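Local coordinates for protein PHOX (PDB 4A9V) that hydrolyses phosphate monoesters as an alkaline phosphatase, using a cofactor of iron and calcium ions held in a beta-propeller, at residues 475-480 against 491-496; 528-534 against 547-553. All coordinates share one frame; numbering follows the deposited sequence.

Contact 1 of 2, residues 475-480 against 491-496; sequences FNSPDG and ILTDGD. With CA (calcium ion), chain R; CA (calcium ion), chain Q; LI (lithium ion), chain G.
N476 turns its amide toward D496 because CG stands between the backbone N and the carbonyl carbon, chi1 78°. D479 and D494 instead carry CG anti to the backbone N (179° and 170°), and this sends both carboxylates to one calcium ion. The amide of N476 reads the backbone of D496 twice. OD1 accepts D496 N at 2.9 Å, in the carbonyl plane and on a lone pair. ND2 donates to D496 O at 3.1 Å, close to the amide plane. S477 OG also donates to N476 OD1, tilted from the carbonyl plane, so two donors grip that oxygen. An alanine in place of N476 would probably leave D496 N, D496 O and S477 OG without these mates and let the segment after the strand shift. G495 CA lies 3.1 Å from N476 OD1, off the amide plane, and a side chain on G495 would collide there.

Further into the hairpin, D479 and G480 both face L492, a classic beta bulge. D479 N donates to L492 O at 2.9 Å, and L492 N to G480 O. D494 N donates to S477 O. D479 OD2 bridges two calcium ions, and D494 OD2 shares one of them, at 2.4 Å. D494 OD1 binds the lithium ion. The metals lie between acidic groups that would otherwise probably repel. E387 joins D479 and D494 at one calcium ion, and E273 and E387 join D479 at the other.

On the apolar side, P478 CB rests on I491 CG2 at 3.8 Å. The contact lies at the mouth of the hairpin of strands 478-483 and 489-493. Strand 510-514 continues the sheet beyond 489-493, and L492 packs on V533 of strand 532-538.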
# COMPACT_ATOMS: atom_id res chain seq x y z
N PHE A 475 -6.50 -9.21 16.98
CA PHE A 475 -5.59 -8.25 16.37
C PHE A 475 -6.36 -6.96 16.10
O PHE A 475 -7.59 -6.92 16.22
CB PHE A 475 -5.02 -8.82 15.06
CG PHE A 475 -6.07 -9.14 14.03
CD1 PHE A 475 -6.72 -10.37 14.03
CD2 PHE A 475 -6.44 -8.19 13.08
CE1 PHE A 475 -7.70 -10.65 13.09
CE2 PHE A 475 -7.43 -8.46 12.15
CZ PHE A 475 -8.07 -9.69 12.16
N ASN A 476 -5.66 -5.91 15.71
CA ASN A 476 -6.35 -4.68 15.32
C ASN A 476 -5.71 -4.05 14.10
O ASN A 476 -4.52 -4.25 13.82
CB ASN A 476 -6.43 -3.68 16.49
CG ASN A 476 -5.14 -2.94 16.73
OD1 ASN A 476 -4.96 -1.81 16.26
ND2 ASN A 476 -4.24 -3.54 17.51
N SER A 477 -6.54 -3.31 13.35
CA SER A 477 -6.09 -2.52 12.22
C SER A 477 -5.42 -3.37 11.14
O SER A 477 -4.29 -3.11 10.73
CB SER A 477 -5.16 -1.40 12.68
OG SER A 477 -5.77 -0.59 13.67
N PRO A 478 -6.15 -4.35 10.60
CA PRO A 478 -5.65 -5.04 9.42
C PRO A 478 -5.42 -4.03 8.29
O PRO A 478 -6.15 -3.05 8.16
CB PRO A 478 -6.77 -6.02 9.08
CG PRO A 478 -8.01 -5.32 9.56
CD PRO A 478 -7.59 -4.61 10.82
N ASP A 479 -4.39 -4.27 7.49
CA ASP A 479 -3.90 -3.28 6.55
C ASP A 479 -3.49 -4.02 5.27
O ASP A 479 -4.29 -4.14 4.34
CB ASP A 479 -2.76 -2.47 7.22
CG ASP A 479 -2.15 -1.39 6.33
OD1 ASP A 479 -2.14 -1.54 5.09
OD2 ASP A 479 -1.53 -0.46 6.90
N GLY A 480 -2.33 -4.67 5.29
CA GLY A 480 -1.92 -5.46 4.16
C GLY A 480 -2.68 -6.77 4.04
O GLY A 480 -3.13 -7.35 5.03
N ILE A 491 -3.01 -11.80 6.33
CA ILE A 491 -3.50 -10.53 6.87
C ILE A 491 -2.39 -9.89 7.69
O ILE A 491 -1.84 -10.52 8.59
CB ILE A 491 -4.71 -10.76 7.81
CG1 ILE A 491 -5.87 -11.44 7.07
CG2 ILE A 491 -5.15 -9.45 8.43
CD1 ILE A 491 -6.92 -12.04 7.99
N LEU A 492 -2.02 -8.66 7.34
CA LEU A 492 -0.89 -7.98 7.96
C LEU A 492 -1.44 -6.78 8.73
O LEU A 492 -2.37 -6.13 8.26
CB LEU A 492 0.09 -7.51 6.88
CG LEU A 492 0.87 -8.61 6.14
CD1 LEU A 492 0.02 -9.51 5.25
CD2 LEU A 492 1.97 -7.98 5.31
N THR A 493 -0.88 -6.46 9.89
CA THR A 493 -1.45 -5.40 10.71
C THR A 493 -0.57 -4.17 10.88
O THR A 493 0.66 -4.24 10.93
CB THR A 493 -1.93 -5.89 12.10
OG1 THR A 493 -0.83 -6.09 13.00
CG2 THR A 493 -2.72 -7.16 11.99
N ASP A 494 -1.25 -3.03 10.99
CA ASP A 494 -0.66 -1.74 11.30
C ASP A 494 -1.54 -1.04 12.33
O ASP A 494 -2.29 -0.12 12.02
CB ASP A 494 -0.57 -0.89 10.04
CG ASP A 494 -0.19 0.55 10.34
OD1 ASP A 494 0.54 0.75 11.33
OD2 ASP A 494 -0.69 1.47 9.65
N GLY A 495 -1.51 -1.57 13.54
CA GLY A 495 -2.40 -1.12 14.58
C GLY A 495 -1.68 -0.62 15.81
O GLY A 495 -0.46 -0.45 15.82
N ASP A 496 -2.47 -0.38 16.84
CA ASP A 496 -1.97 0.05 18.13
C ASP A 496 -1.25 -1.12 18.82
O ASP A 496 -1.77 -2.23 18.87
CB ASP A 496 -3.16 0.53 18.97
CG ASP A 496 -2.73 1.14 20.28
OD1 ASP A 496 -2.08 0.42 21.07
OD2 ASP A 496 -3.13 2.29 20.56
CA CA R . -2.33 1.45 7.88
CA CA Q . -0.64 0.45 4.78
LI LI G . 1.43 2.91 10.70
O HOH W 1 -2.74 -6.26 15.59
O HOH W 2 0.73 3.73 9.14
O HOH W 3 1.75 1.94 4.46
O HOH W 4 0.80 -0.38 2.89
O HOH W 5 0.53 3.17 12.47
O HOH W 6 2.61 2.02 12.81

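Contact 2 of 2, residues 528-534 against 547-553; sequences PIGCEVT and VGIQHPG. With LI (lithium ion), chain G.
The H551 ring meets 528-534 through its edge, with both nitrogens used in the ring plane. ND1 donates to G530 O at 2.9 Å. NE2 donates to E532 OE1 at 2.7 Å, a His-carboxylate hydrogen bond on the anti lone pair. These two bonds fix the rotation of the ring. The carboxylate of E532 stands nearly upright to it, 86° between the planes. The amide of Q550 runs beside E532 and points the same way, but its plane is turned 81° from the carboxylate. Q550 OE1 comes within 3.1 Å of E532 CD, with no hydrogen bond between the two groups. Its NE2 turns to N67 O.

E532 takes CG between its backbone N and carbonyl carbon, chi1 69°, and this brings the extended chain round to the NE2 edge of H551. Behind the side chains, E532 and Q550 form an antiparallel hydrogen-bonded pair. Q550 N to E532 O and E532 N to Q550 O are both 3.0 Å. V533 and I549 share the other side of the sheet, where V533 CG1 touches V547 CG2. P528 and I549 meet tip to tip, CG to CG2 at 3.6 Å, and C531 CB joins them. P528 to C531 is a type II beta turn, and G553 N closes onto I529 O at 2.8 Å. A side chain on G530 would run into G553 N.

E532 OE1 also binds the lithium ion at 2.4 Å, and D494 of contact 1 supplies another ligand. One oxygen therefore serves a metal and an imidazole N-H together. H551 is a second-shell residue that probably helps to position E532. Calcium has also been seen bound by D494 and E532 in this protein, so the pair makes a cation site that the lithium ion fills here.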
# COMPACT_ATOMS: atom_id res chain seq x y z
N PRO A 528 8.70 -6.98 15.51
CA PRO A 528 9.45 -6.34 16.58
C PRO A 528 8.83 -5.02 17.04
O PRO A 528 7.75 -4.62 16.58
CB PRO A 528 10.83 -6.13 15.96
CG PRO A 528 10.56 -5.98 14.50
CD PRO A 528 9.44 -6.95 14.23
N ILE A 529 9.48 -4.37 17.98
CA ILE A 529 8.89 -3.25 18.68
C ILE A 529 8.81 -2.04 17.76
O ILE A 529 9.77 -1.69 17.08
CB ILE A 529 9.70 -2.92 19.95
CG1 ILE A 529 9.52 -4.05 20.97
CG2 ILE A 529 9.28 -1.58 20.55
CD1 ILE A 529 10.40 -3.92 22.19
N GLY A 530 7.63 -1.42 17.71
CA GLY A 530 7.44 -0.16 17.01
C GLY A 530 7.22 -0.29 15.51
O GLY A 530 7.03 0.72 14.84
N CYS A 531 7.26 -1.51 14.98
CA CYS A 531 7.09 -1.72 13.54
C CYS A 531 5.62 -1.79 13.16
O CYS A 531 4.74 -1.97 14.01
CB CYS A 531 7.79 -3.01 13.09
SG CYS A 531 6.85 -4.53 13.31
N GLU A 532 5.36 -1.74 11.86
CA GLU A 532 4.20 -2.42 11.30
C GLU A 532 4.66 -3.49 10.32
O GLU A 532 5.80 -3.49 9.86
CB GLU A 532 3.23 -1.44 10.62
CG GLU A 532 3.72 -0.78 9.35
CD GLU A 532 2.80 0.34 8.90
OE1 GLU A 532 2.93 1.47 9.44
OE2 GLU A 532 1.95 0.11 8.01
N VAL A 533 3.80 -4.48 10.11
CA VAL A 533 4.08 -5.60 9.23
C VAL A 533 3.38 -5.30 7.91
O VAL A 533 2.17 -5.03 7.91
CB VAL A 533 3.56 -6.91 9.86
CG1 VAL A 533 3.72 -8.06 8.89
CG2 VAL A 533 4.29 -7.19 11.16
N THR A 534 4.14 -5.22 6.83
CA THR A 534 3.61 -4.72 5.57
C THR A 534 4.47 -5.24 4.43
O THR A 534 5.67 -5.42 4.58
CB THR A 534 3.53 -3.19 5.58
OG1 THR A 534 2.81 -2.75 4.43
CG2 THR A 534 4.91 -2.55 5.67
N VAL A 547 8.23 -10.81 3.62
CA VAL A 547 7.35 -9.90 4.34
C VAL A 547 8.18 -8.73 4.87
O VAL A 547 9.33 -8.91 5.27
CB VAL A 547 6.60 -10.63 5.49
CG1 VAL A 547 7.56 -11.21 6.51
CG2 VAL A 547 5.60 -9.70 6.16
N GLY A 548 7.60 -7.54 4.84
CA GLY A 548 8.29 -6.35 5.32
C GLY A 548 8.05 -6.04 6.78
O GLY A 548 6.93 -6.19 7.31
N ILE A 549 9.11 -5.54 7.41
CA ILE A 549 9.06 -4.97 8.74
C ILE A 549 9.42 -3.50 8.61
O ILE A 549 10.56 -3.15 8.28
CB ILE A 549 10.06 -5.68 9.66
CG1 ILE A 549 9.75 -7.18 9.78
CG2 ILE A 549 10.10 -5.01 11.03
CD1 ILE A 549 8.36 -7.52 10.28
N GLN A 550 8.41 -2.65 8.73
CA GLN A 550 8.54 -1.24 8.44
C GLN A 550 8.65 -0.43 9.73
O GLN A 550 7.94 -0.68 10.70
CB GLN A 550 7.33 -0.76 7.62
CG GLN A 550 7.50 0.62 7.01
CD GLN A 550 6.20 1.19 6.50
OE1 GLN A 550 5.20 1.22 7.22
NE2 GLN A 550 6.21 1.69 5.27
N HIS A 551 9.54 0.56 9.70
CA HIS A 551 9.80 1.47 10.82
C HIS A 551 9.90 0.80 12.17
O HIS A 551 9.37 1.31 13.15
CB HIS A 551 8.82 2.65 10.85
CG HIS A 551 7.36 2.26 11.04
ND1 HIS A 551 6.86 1.82 12.21
CD2 HIS A 551 6.29 2.31 10.15
CE1 HIS A 551 5.54 1.60 12.07
NE2 HIS A 551 5.19 1.91 10.81
N PRO A 552 10.70 -0.27 12.28
CA PRO A 552 10.98 -0.75 13.63
C PRO A 552 11.54 0.36 14.51
O PRO A 552 12.38 1.15 14.05
CB PRO A 552 12.00 -1.86 13.41
CG PRO A 552 12.68 -1.50 12.14
CD PRO A 552 11.61 -0.87 11.29
N GLY A 553 11.07 0.46 15.74
CA GLY A 553 11.56 1.47 16.65
C GLY A 553 11.16 2.89 16.28
O GLY A 553 11.86 3.84 16.62
LI LI G . 1.43 2.91 10.70
O HOH W 5 0.53 3.17 12.47
O HOH W 6 2.61 2.02 12.81
O HOH W 2 0.73 3.73 9.14

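Contact 1 comes first along the chain and closes before contact 2 opens. Each sits at the open end of a beta hairpin, and the two hairpins belong to different four-stranded antiparallel sheets. The centres are about 11 Å apart, on the same side of the chain's centre. The sheets meet where T493 O lies 3.3 Å from V533 N, a probable hydrogen bond, and L492 packs against V533 and T534. The lithium ion joins the two contacts through D494 OD1 and E532 OE1, and three waters also bind it. Successive sheets of the propeller thus each send an acidic residue to one metal, beside the calcium ions and the mu-oxo-diiron centre of the phosphatase.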